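Local coordinates for protein Rho guanine nucleotide exchange factor 12 (Homo sapiens, PDB 1TXD) that acts as a guanine nucleotide exchange factor for the GTPase RhoA, this construct being its DH and PH domains, at residues Q222-Y227 against L278-I283; R229-S234 against L250-R255; L284-K289 against Q345-V350; P315-S320 against L334-M339. The protein carries 1 engineered substitution. All coordinates share one frame; numbering follows the deposited sequence.

Interaction 1: residues Q222-Y227 against L278-I283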
# COMPACT_ATOMS: atom_id res chain seq x y z
N GLN A 222 -9.34 -1.69 -0.33
CA GLN A 222 -9.61 -1.47 -1.75
C GLN A 222 -10.09 -2.80 -2.38
O GLN A 222 -10.93 -2.83 -3.31
CB GLN A 222 -8.38 -0.88 -2.43
CG GLN A 222 -8.61 -0.34 -3.86
CD GLN A 222 -8.69 -1.49 -4.88
OE1 GLN A 222 -7.85 -2.42 -4.83
NE2 GLN A 222 -9.72 -1.49 -5.71
N ARG A 223 -9.63 -3.92 -1.83
CA ARG A 223 -10.13 -5.22 -2.28
C ARG A 223 -11.61 -5.33 -1.99
O ARG A 223 -12.40 -5.68 -2.86
CB ARG A 223 -9.40 -6.34 -1.59
CG ARG A 223 -8.18 -6.80 -2.32
CD ARG A 223 -7.71 -8.17 -1.81
NE ARG A 223 -7.43 -8.13 -0.37
CZ ARG A 223 -6.22 -7.88 0.21
NH1 ARG A 223 -5.13 -7.63 -0.50
NH2 ARG A 223 -6.12 -7.90 1.54
N LEU A 224 -11.98 -5.02 -0.76
CA LEU A 224 -13.37 -4.95 -0.36
C LEU A 224 -14.18 -4.02 -1.19
O LEU A 224 -15.28 -4.36 -1.59
CB LEU A 224 -13.48 -4.51 1.10
CG LEU A 224 -13.47 -5.65 2.11
CD1 LEU A 224 -13.69 -5.07 3.50
CD2 LEU A 224 -14.56 -6.66 1.77
N GLU A 225 -13.63 -2.83 -1.46
CA GLU A 225 -14.39 -1.81 -2.20
C GLU A 225 -14.75 -2.33 -3.59
O GLU A 225 -15.79 -2.00 -4.19
CB GLU A 225 -13.51 -0.55 -2.30
CG GLU A 225 -14.21 0.66 -2.82
CD GLU A 225 -13.32 1.89 -2.67
OE1 GLU A 225 -13.10 2.33 -1.52
OE2 GLU A 225 -12.83 2.40 -3.69
N ASP A 226 -13.82 -3.11 -4.12
CA ASP A 226 -13.97 -3.85 -5.37
C ASP A 226 -15.02 -4.94 -5.21
O ASP A 226 -15.90 -5.08 -6.06
CB ASP A 226 -12.63 -4.52 -5.75
CG ASP A 226 -12.65 -5.06 -7.18
OD1 ASP A 226 -12.82 -4.25 -8.13
OD2 ASP A 226 -12.50 -6.29 -7.43
N TYR A 227 -14.94 -5.71 -4.13
CA TYR A 227 -15.94 -6.75 -3.91
C TYR A 227 -17.30 -6.07 -3.75
O TYR A 227 -18.26 -6.47 -4.39
CB TYR A 227 -15.57 -7.57 -2.69
CG TYR A 227 -14.32 -8.39 -2.85
CD1 TYR A 227 -13.74 -8.65 -4.09
CD2 TYR A 227 -13.74 -8.96 -1.75
CE1 TYR A 227 -12.56 -9.41 -4.21
CE2 TYR A 227 -12.60 -9.73 -1.85
CZ TYR A 227 -12.02 -9.97 -3.08
OH TYR A 227 -10.88 -10.76 -3.11
N LEU A 278 -16.29 -14.80 2.26
CA LEU A 278 -15.56 -13.73 2.90
C LEU A 278 -15.85 -13.70 4.36
O LEU A 278 -16.98 -13.45 4.76
CB LEU A 278 -15.95 -12.38 2.31
CG LEU A 278 -16.08 -12.22 0.79
CD1 LEU A 278 -16.60 -10.82 0.54
CD2 LEU A 278 -14.80 -12.50 0.01
N LEU A 279 -14.82 -13.94 5.17
CA LEU A 279 -14.88 -13.69 6.61
C LEU A 279 -14.57 -12.22 6.92
O LEU A 279 -13.43 -11.78 6.76
CB LEU A 279 -13.87 -14.58 7.34
CG LEU A 279 -13.68 -14.31 8.83
CD1 LEU A 279 -15.02 -14.24 9.57
CD2 LEU A 279 -12.80 -15.41 9.43
N LEU A 280 -15.58 -11.50 7.38
CA LEU A 280 -15.45 -10.11 7.82
C LEU A 280 -15.47 -10.02 9.34
O LEU A 280 -15.59 -11.04 10.02
CB LEU A 280 -16.57 -9.25 7.22
CG LEU A 280 -16.85 -9.47 5.74
CD1 LEU A 280 -17.90 -8.45 5.24
CD2 LEU A 280 -15.58 -9.36 4.91
N GLU A 281 -15.38 -8.80 9.87
CA GLU A 281 -15.28 -8.59 11.32
C GLU A 281 -16.39 -9.30 12.09
O GLU A 281 -16.15 -9.89 13.15
CB GLU A 281 -15.34 -7.09 11.65
CG GLU A 281 -14.01 -6.47 12.08
CD GLU A 281 -14.02 -4.94 12.03
OE1 GLU A 281 -15.11 -4.34 12.15
OE2 GLU A 281 -12.93 -4.34 11.87
N ASP A 282 -17.61 -9.22 11.55
CA ASP A 282 -18.81 -9.60 12.28
C ASP A 282 -19.76 -10.51 11.50
O ASP A 282 -20.76 -10.95 12.06
CB ASP A 282 -19.55 -8.33 12.74
CG ASP A 282 -20.20 -7.56 11.58
OD1 ASP A 282 -19.85 -7.79 10.40
OD2 ASP A 282 -21.07 -6.69 11.77
N ILE A 283 -19.47 -10.78 10.24
CA ILE A 283 -20.27 -11.68 9.42
C ILE A 283 -19.40 -12.54 8.52
O ILE A 283 -18.32 -12.14 8.10
CB ILE A 283 -21.30 -10.90 8.55
CG1 ILE A 283 -20.62 -9.81 7.70
CG2 ILE A 283 -22.39 -10.30 9.42
CD1 ILE A 283 -21.52 -9.19 6.64

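Interaction 2: residues R229-S234 against L250-R255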
# COMPACT_ATOMS: atom_id res chain seq x y z
N ARG A 229 -18.39 -3.49 -5.01
CA ARG A 229 -18.86 -2.97 -6.30
C ARG A 229 -19.48 -4.11 -7.11
O ARG A 229 -20.56 -3.96 -7.66
CB ARG A 229 -17.70 -2.32 -7.06
CG ARG A 229 -18.10 -1.41 -8.21
CD ARG A 229 -16.90 -0.87 -9.02
NE ARG A 229 -15.89 -1.90 -9.24
CZ ARG A 229 -15.99 -2.92 -10.11
NH1 ARG A 229 -17.06 -3.06 -10.89
NH2 ARG A 229 -15.00 -3.81 -10.20
N ARG A 230 -18.79 -5.24 -7.15
CA ARG A 230 -19.22 -6.42 -7.92
C ARG A 230 -20.42 -7.19 -7.30
O ARG A 230 -21.04 -8.04 -7.94
CB ARG A 230 -18.01 -7.35 -8.14
CG ARG A 230 -16.85 -6.66 -8.89
CD ARG A 230 -15.78 -7.60 -9.42
NE ARG A 230 -15.13 -8.36 -8.33
CZ ARG A 230 -14.67 -9.61 -8.43
NH1 ARG A 230 -14.77 -10.30 -9.56
NH2 ARG A 230 -14.10 -10.19 -7.37
N LEU A 231 -20.75 -6.85 -6.05
CA LEU A 231 -21.85 -7.45 -5.30
C LEU A 231 -23.19 -7.29 -6.03
O LEU A 231 -23.58 -6.18 -6.38
CB LEU A 231 -21.92 -6.83 -3.89
CG LEU A 231 -22.78 -7.46 -2.78
CD1 LEU A 231 -22.06 -8.66 -2.14
CD2 LEU A 231 -23.17 -6.41 -1.70
N ASP A 232 -23.88 -8.41 -6.23
CA ASP A 232 -25.12 -8.47 -7.01
C ASP A 232 -26.29 -8.97 -6.14
O ASP A 232 -26.46 -10.18 -5.94
CB ASP A 232 -24.93 -9.39 -8.23
CG ASP A 232 -26.20 -9.54 -9.08
OD1 ASP A 232 -27.16 -8.77 -8.88
OD2 ASP A 232 -26.31 -10.40 -9.98
N THR A 233 -27.09 -8.03 -5.65
CA THR A 233 -28.33 -8.34 -4.93
C THR A 233 -29.54 -8.20 -5.88
O THR A 233 -30.33 -7.26 -5.76
CB THR A 233 -28.51 -7.41 -3.69
OG1 THR A 233 -28.46 -6.04 -4.08
CG2 THR A 233 -27.36 -7.55 -2.74
N SER A 234 -29.66 -9.13 -6.83
CA SER A 234 -30.72 -9.09 -7.84
C SER A 234 -31.97 -9.84 -7.38
O SER A 234 -33.09 -9.46 -7.73
CB SER A 234 -30.23 -9.66 -9.18
OG SER A 234 -29.70 -8.64 -10.01
N LEU A 250 -26.60 -4.50 1.92
CA LEU A 250 -25.40 -4.97 2.60
C LEU A 250 -24.18 -4.22 2.10
O LEU A 250 -23.91 -4.17 0.90
CB LEU A 250 -25.18 -6.48 2.40
CG LEU A 250 -23.85 -7.02 2.92
CD1 LEU A 250 -23.85 -7.04 4.44
CD2 LEU A 250 -23.55 -8.40 2.36
N ASP A 251 -23.43 -3.67 3.05
CA ASP A 251 -22.25 -2.89 2.76
C ASP A 251 -21.01 -3.50 3.41
O ASP A 251 -20.71 -3.22 4.58
CB ASP A 251 -22.44 -1.45 3.24
CG ASP A 251 -21.45 -0.50 2.59
OD1 ASP A 251 -20.36 -0.98 2.21
OD2 ASP A 251 -21.70 0.72 2.41
N LEU A 252 -20.30 -4.32 2.64
CA LEU A 252 -19.03 -4.92 3.07
C LEU A 252 -18.03 -3.88 3.61
O LEU A 252 -17.35 -4.15 4.59
CB LEU A 252 -18.37 -5.71 1.92
CG LEU A 252 -19.25 -6.65 1.05
CD1 LEU A 252 -18.48 -7.21 -0.17
CD2 LEU A 252 -19.83 -7.78 1.88
N THR A 253 -17.99 -2.69 3.00
CA THR A 253 -16.97 -1.69 3.32
C THR A 253 -17.05 -1.10 4.73
O THR A 253 -16.09 -0.47 5.20
CB THR A 253 -16.97 -0.52 2.28
OG1 THR A 253 -18.19 0.23 2.37
CG2 THR A 253 -16.98 -1.05 0.83
N LYS A 254 -18.18 -1.29 5.42
CA LYS A 254 -18.34 -0.75 6.78
C LYS A 254 -17.83 -1.70 7.86
O LYS A 254 -18.07 -1.50 9.04
CB LYS A 254 -19.79 -0.31 7.04
CG LYS A 254 -20.13 1.10 6.55
CD LYS A 254 -19.53 2.21 7.45
CE LYS A 254 -18.23 2.82 6.89
NZ LYS A 254 -18.34 3.17 5.46
N ARG A 255 -17.12 -2.74 7.43
CA ARG A 255 -16.34 -3.58 8.34
C ARG A 255 -15.08 -4.07 7.62
O ARG A 255 -15.05 -4.17 6.40
CB ARG A 255 -17.18 -4.77 8.81
CG ARG A 255 -17.60 -5.77 7.71
CD ARG A 255 -18.97 -5.50 7.11
NE ARG A 255 -20.04 -5.93 8.01
CZ ARG A 255 -21.34 -5.76 7.79
NH1 ARG A 255 -21.77 -5.13 6.70
NH2 ARG A 255 -22.21 -6.21 8.68

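Interaction 3: residues L284-K289 against Q345-V350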
# COMPACT_ATOMS: atom_id res chain seq x y z
N LEU A 284 -19.88 -13.74 8.24
CA LEU A 284 -19.35 -14.55 7.16
C LEU A 284 -20.30 -14.28 6.01
O LEU A 284 -21.50 -14.13 6.21
CB LEU A 284 -19.36 -16.02 7.56
CG LEU A 284 -18.48 -16.98 6.78
CD1 LEU A 284 -17.04 -16.87 7.24
CD2 LEU A 284 -18.98 -18.41 6.97
N VAL A 285 -19.76 -14.19 4.79
CA VAL A 285 -20.55 -13.83 3.62
C VAL A 285 -20.34 -14.87 2.56
O VAL A 285 -19.21 -15.20 2.20
CB VAL A 285 -20.16 -12.44 3.05
CG1 VAL A 285 -21.00 -12.13 1.81
CG2 VAL A 285 -20.35 -11.34 4.10
N LEU A 286 -21.44 -15.38 2.02
CA LEU A 286 -21.39 -16.46 1.07
C LEU A 286 -21.76 -15.89 -0.29
O LEU A 286 -22.86 -15.37 -0.46
CB LEU A 286 -22.34 -17.58 1.51
CG LEU A 286 -22.08 -18.12 2.92
CD1 LEU A 286 -23.09 -19.22 3.27
CD2 LEU A 286 -20.67 -18.66 3.09
N LEU A 287 -20.83 -15.99 -1.24
CA LEU A 287 -21.00 -15.41 -2.57
C LEU A 287 -20.70 -16.45 -3.65
O LEU A 287 -20.04 -17.45 -3.39
CB LEU A 287 -20.08 -14.20 -2.74
CG LEU A 287 -20.14 -13.11 -1.67
CD1 LEU A 287 -18.92 -12.22 -1.75
CD2 LEU A 287 -21.40 -12.26 -1.80
N GLN A 288 -21.19 -16.19 -4.87
CA GLN A 288 -21.02 -17.09 -6.02
C GLN A 288 -20.34 -16.38 -7.20
O GLN A 288 -20.82 -15.34 -7.65
CB GLN A 288 -22.39 -17.63 -6.48
CG GLN A 288 -22.56 -19.15 -6.35
CD GLN A 288 -23.77 -19.68 -7.13
OE1 GLN A 288 -24.89 -19.21 -6.94
NE2 GLN A 288 -23.54 -20.66 -7.99
N LYS A 289 -19.25 -16.96 -7.70
CA LYS A 289 -18.50 -16.38 -8.84
C LYS A 289 -19.20 -16.65 -10.18
O LYS A 289 -18.95 -17.67 -10.83
CB LYS A 289 -17.05 -16.93 -8.89
CG LYS A 289 -16.01 -16.07 -8.14
CD LYS A 289 -14.56 -16.54 -8.36
CE LYS A 289 -13.58 -15.69 -7.53
NZ LYS A 289 -12.35 -15.28 -8.27
N GLN A 345 -29.68 -23.49 11.83
CA GLN A 345 -29.45 -23.86 10.44
C GLN A 345 -28.01 -24.35 10.39
O GLN A 345 -27.20 -23.93 11.21
CB GLN A 345 -29.69 -22.66 9.51
CG GLN A 345 -30.96 -21.86 9.83
CD GLN A 345 -31.49 -21.07 8.64
OE1 GLN A 345 -30.73 -20.38 7.96
NE2 GLN A 345 -32.80 -21.17 8.39
N ILE A 346 -27.70 -25.24 9.46
CA ILE A 346 -26.35 -25.77 9.33
C ILE A 346 -25.86 -25.59 7.90
O ILE A 346 -26.53 -25.98 6.95
CB ILE A 346 -26.29 -27.28 9.74
CG1 ILE A 346 -26.53 -27.44 11.25
CG2 ILE A 346 -24.93 -27.90 9.37
CD1 ILE A 346 -26.99 -28.82 11.65
N TYR A 347 -24.69 -24.98 7.78
CA TYR A 347 -24.01 -24.87 6.51
C TYR A 347 -22.85 -25.83 6.58
O TYR A 347 -22.02 -25.72 7.48
CB TYR A 347 -23.50 -23.44 6.28
CG TYR A 347 -24.56 -22.36 6.38
CD1 TYR A 347 -25.12 -21.79 5.23
CD2 TYR A 347 -24.99 -21.89 7.62
CE1 TYR A 347 -26.08 -20.79 5.31
CE2 TYR A 347 -25.96 -20.90 7.71
CZ TYR A 347 -26.49 -20.35 6.56
OH TYR A 347 -27.44 -19.37 6.65
N GLU A 348 -22.80 -26.78 5.66
CA GLU A 348 -21.62 -27.62 5.46
C GLU A 348 -20.77 -26.97 4.36
O GLU A 348 -21.19 -26.93 3.20
CB GLU A 348 -22.04 -29.04 5.07
CG GLU A 348 -21.00 -30.12 5.38
CD GLU A 348 -21.51 -31.53 5.11
OE1 GLU A 348 -22.72 -31.77 5.26
OE2 GLU A 348 -20.70 -32.40 4.72
N LEU A 349 -19.60 -26.46 4.73
CA LEU A 349 -18.69 -25.78 3.80
C LEU A 349 -17.35 -26.51 3.72
O LEU A 349 -16.69 -26.71 4.73
CB LEU A 349 -18.46 -24.34 4.26
CG LEU A 349 -19.74 -23.56 4.59
CD1 LEU A 349 -19.42 -22.27 5.31
CD2 LEU A 349 -20.53 -23.30 3.32
N VAL A 350 -16.96 -26.88 2.50
CA VAL A 350 -15.79 -27.72 2.27
C VAL A 350 -14.66 -26.96 1.59
O VAL A 350 -14.83 -26.50 0.46
CB VAL A 350 -16.15 -28.90 1.34
CG1 VAL A 350 -15.07 -29.98 1.37
CG2 VAL A 350 -17.52 -29.48 1.70

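Interaction 4: residues P315-S320 against L334-M339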
# COMPACT_ATOMS: atom_id res chain seq x y z
N PRO A 315 -27.38 -16.16 3.02
CA PRO A 315 -25.96 -16.14 2.62
C PRO A 315 -25.09 -15.28 3.54
O PRO A 315 -23.88 -15.35 3.43
CB PRO A 315 -25.99 -15.55 1.21
CG PRO A 315 -27.17 -14.65 1.23
CD PRO A 315 -28.19 -15.27 2.17
N VAL A 316 -25.71 -14.48 4.40
CA VAL A 316 -25.01 -13.76 5.46
C VAL A 316 -25.28 -14.44 6.79
O VAL A 316 -26.42 -14.49 7.25
CB VAL A 316 -25.49 -12.28 5.55
CG1 VAL A 316 -25.24 -11.65 6.94
CG2 VAL A 316 -24.81 -11.45 4.47
N ILE A 317 -24.21 -14.93 7.41
CA ILE A 317 -24.28 -15.57 8.71
C ILE A 317 -23.68 -14.67 9.79
O ILE A 317 -22.48 -14.42 9.79
CB ILE A 317 -23.51 -16.92 8.67
CG1 ILE A 317 -24.07 -17.83 7.58
CG2 ILE A 317 -23.57 -17.59 10.03
CD1 ILE A 317 -23.02 -18.75 6.96
N LYS A 318 -24.51 -14.21 10.71
CA LYS A 318 -24.03 -13.37 11.80
C LYS A 318 -23.12 -14.18 12.74
O LYS A 318 -23.54 -15.19 13.30
CB LYS A 318 -25.21 -12.79 12.57
CG LYS A 318 -26.14 -11.93 11.69
CD LYS A 318 -26.79 -10.81 12.48
CE LYS A 318 -27.46 -9.78 11.57
NZ LYS A 318 -28.55 -9.02 12.28
N LEU A 319 -21.87 -13.75 12.87
CA LEU A 319 -20.88 -14.45 13.71
C LEU A 319 -21.25 -14.48 15.20
O LEU A 319 -20.73 -15.31 15.96
CB LEU A 319 -19.49 -13.82 13.54
CG LEU A 319 -18.84 -13.97 12.16
CD1 LEU A 319 -17.59 -13.11 12.07
CD2 LEU A 319 -18.51 -15.42 11.84
N SER A 320 -22.13 -13.58 15.61
CA SER A 320 -22.59 -13.49 17.00
C SER A 320 -23.32 -14.76 17.47
O SER A 320 -23.50 -14.98 18.66
CB SER A 320 -23.53 -12.30 17.14
OG SER A 320 -23.85 -12.07 18.50
N LEU A 334 -16.47 -28.17 7.41
CA LEU A 334 -16.87 -27.64 8.69
C LEU A 334 -18.37 -27.52 8.70
O LEU A 334 -19.00 -27.40 7.65
CB LEU A 334 -16.25 -26.26 8.94
CG LEU A 334 -14.73 -26.09 8.79
CD1 LEU A 334 -14.36 -24.63 8.65
CD2 LEU A 334 -14.01 -26.69 9.99
N PHE A 335 -18.94 -27.56 9.89
CA PHE A 335 -20.33 -27.23 10.09
C PHE A 335 -20.30 -25.84 10.68
O PHE A 335 -19.79 -25.63 11.77
CB PHE A 335 -21.03 -28.21 11.05
CG PHE A 335 -21.17 -29.61 10.50
CD1 PHE A 335 -21.69 -29.82 9.23
CD2 PHE A 335 -20.80 -30.71 11.26
CE1 PHE A 335 -21.82 -31.10 8.73
CE2 PHE A 335 -20.93 -31.99 10.76
CZ PHE A 335 -21.44 -32.19 9.49
N VAL A 336 -20.80 -24.88 9.93
CA VAL A 336 -21.04 -23.58 10.48
C VAL A 336 -22.48 -23.66 10.89
O VAL A 336 -23.32 -24.10 10.13
CB VAL A 336 -20.78 -22.45 9.46
CG1 VAL A 336 -21.01 -21.10 10.10
CG2 VAL A 336 -19.36 -22.55 8.92
N ILE A 337 -22.75 -23.22 12.11
CA ILE A 337 -24.03 -23.44 12.73
C ILE A 337 -24.54 -22.12 13.26
O ILE A 337 -24.01 -21.61 14.25
CB ILE A 337 -23.89 -24.46 13.89
CG1 ILE A 337 -23.16 -25.73 13.42
CG2 ILE A 337 -25.24 -24.81 14.45
CD1 ILE A 337 -23.22 -26.89 14.42
N SER A 338 -25.57 -21.56 12.62
CA SER A 338 -26.15 -20.30 13.07
C SER A 338 -27.35 -20.51 13.99
O SER A 338 -28.25 -21.29 13.69
CB SER A 338 -26.55 -19.42 11.87
OG SER A 338 -26.21 -18.07 12.14
N MET A 339 -27.35 -19.79 15.11
CA MET A 339 -28.36 -19.89 16.16
C MET A 339 -29.32 -18.69 16.17
O MET A 339 -28.90 -17.56 16.40
CB MET A 339 -27.67 -19.98 17.52
CG MET A 339 -26.94 -21.30 17.77
SD MET A 339 -28.05 -22.74 17.80
CE MET A 339 -29.36 -22.17 18.94

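Interaction 1: residues Q222-Y227 against L278-I283
Tyr227 and Leu278 are brought together by matching first torsions: with chi1 at -66° in the tyrosine and -44° in the leucine, each CG lies opposite its own carbonyl carbon and next to its backbone N. The CB of either residue already faces the other segment, which puts ring atoms CD2 and CE2 beside the branched end of the leucine. Leu278 CD2 lies 4.0 Å from Tyr227 CE2, while Leu278 CD1 comes to 4.1 Å from Tyr227 CD2. Both methyls meet the CD2-CE2 flank of the ring, at an oblique approach. Within the helix, Arg223 O sits 3.3 Å above one face of this ring, displaced toward the rim.

A second, looser contact joins the ends of Leu224 and Leu280, whose CD2 methyls stand 4.3 Å apart. Neither CB points straight at its partner; the branches make up the difference. Leu278 and Leu280 are two residues apart and so offer the same face of their strand to the helix.

Met257 of strand 257-266 touches all four side chains and fills in the seam. The end of helix 191-230, the long helix that leads from the DH into the PH domain, thereby rests beside the hairpin of strands 275-280 and 283-290.

Interaction 2: residues R229-S234 against L250-R255
Leu250 O accepts a hydrogen bond from Gln228 NE2 and, from across the contact, is met by the CD2 methyl of Leu231 at 3.5 Å. The following carbonyl is held by two donors of its own loop: Arg255 NH1 reaches Asp251 O at 3.0 Å and Lys254 N reaches Asp251 O at 3.3 Å, from opposite faces of the carbonyl plane. The arginine comes from well above that plane, 64° out of it, yet the oxygen lies nearly in the plane of the guanidinium. The same guanidinium makes a salt bridge to Asp282 through NE, which ties the loop to the turn of the neighbouring hairpin. The carboxylate of Asp251 folds forward as in an Asx turn, with a weak bond from Thr253 N to Asp251 OD1.

Leu231, the first residue to leave helical geometry after helix 191-230, is the side chain that spans the contact. Its chi1 of -167° carries CG toward the loop, and chi2 of 80° splits the methyls between two targets: CD2 to the Leu250 carbonyl, and CD1 to Leu252 CD1 at 4.3 Å. Farther on, Ser234 OG donates to the syn lone pair of Asp232 OD1 at 2.8 Å, a bond that closes within the segment.

The chemistry is divided: hydrogen bonds shape each segment from within, whereas leucine packing joins them. Gln228 adds a polar link, bonding Leu250 O and Leu252 N, so the helix end is fixed to the PH domain by both means.

Interaction 3: residues L284-K289 against Q345-V350
Leu286 can be traced outward from a CB that points at strand 345-350. Its CG lies opposite the carbonyl carbon, chi1 -56°, and from there the two methyls part. CD1 runs up against the tyrosine ring, 3.8 Å from Tyr347 CD1 and 3.9 Å from Tyr347 CE1, meeting that side of the ring at a slant. CD2 turns to the next inward-facing residue and comes within 4.4 Å of Leu349 CD1. That leucine methyl is shared, for Leu284 CD2 approaches Leu349 CD1 at 4.2 Å.

The backbones stay far apart, with strand axes 11.7 Å distant at their closest and 63° between their directions. This is face-to-face packing of the two sheets of the PH sandwich, with Leu284 and Leu286 supplied by one strand and Tyr347 and Leu349 by the other. Leu263 and Trp265 of strand 257-266 also touch Leu349.

All four residues are buried, and what joins the strands is dispersion between methyls and a ring. The one polar group in the set, Tyr347 OH, is hydrogen-bonded to Ser314 O, so its hydroxyl is satisfied while the ring carbons serve the hydrocarbon core.

Interaction 4: residues P315-S320 against L334-M339
The apolar part of this contact sets the CG2 methyl of Ile317 against Val336 and Ser338. CG2 stands opposite the backbone N and beside the carbonyl carbon, and from there it faces both residues, which point inward from strand 334-339. It lies 4.3 Å from Val336 CG1 and 4.0 Å from Ser338 CB. Tyr347 of the adjoining strand packs against the same isoleucine, as do Leu284 and Leu286.

The methyl also comes 3.4 Å from Ser338 OG, a van der Waals approach of carbon to hydroxyl. Here the two sheets of the PH sandwich come together at a corner: strand 316-318 pairs with strand 283-290 in one, strand 334-339 with 344-350 in the other, and the chain crosses between them through the 3-10 turn that begins at Leu319. The strand axes approach to 7.6 Å with 69° between their directions, and the closest backbones are at Ile317 and Ser338, whose CA atoms are 6.7 Å apart.

Among polar groups, Ser338 OG stands 4.1 Å from Lys318 O, too far for a direct bond. Thr321 OG1, of the residue after Ser320, bridges the gap, hydrogen-bonded to both the serine hydroxyl and Lys318 O.

The one charged group of note belongs to Lys318, whose CB leaves across the line to the other strand. Its ammonium runs away from the contact to a salt bridge with Glu246.

Overall arrangement
Interactions 1 and 2 lie at the DH-PH junction with centres 8 Å apart, both using the end of helix 191-230. Interactions 3 and 4, 9 Å apart, join the two halves of the PH sandwich about 15 to 18 Å away. Along the chain, interaction 2 falls within the span of interaction 1, and interaction 4 within that of interaction 3. The hairpin of strands 275-280 and 283-290 connects the groups: Leu278 O is probably hydrogen-bonded to Val285 N, and Leu287 packs on both Leu231 and Leu278. One face of the hairpin meets the end of the DH helix, while Leu284 and Leu286 on its other face enter the core of the sandwich, consistent with a joined DH/PH unit.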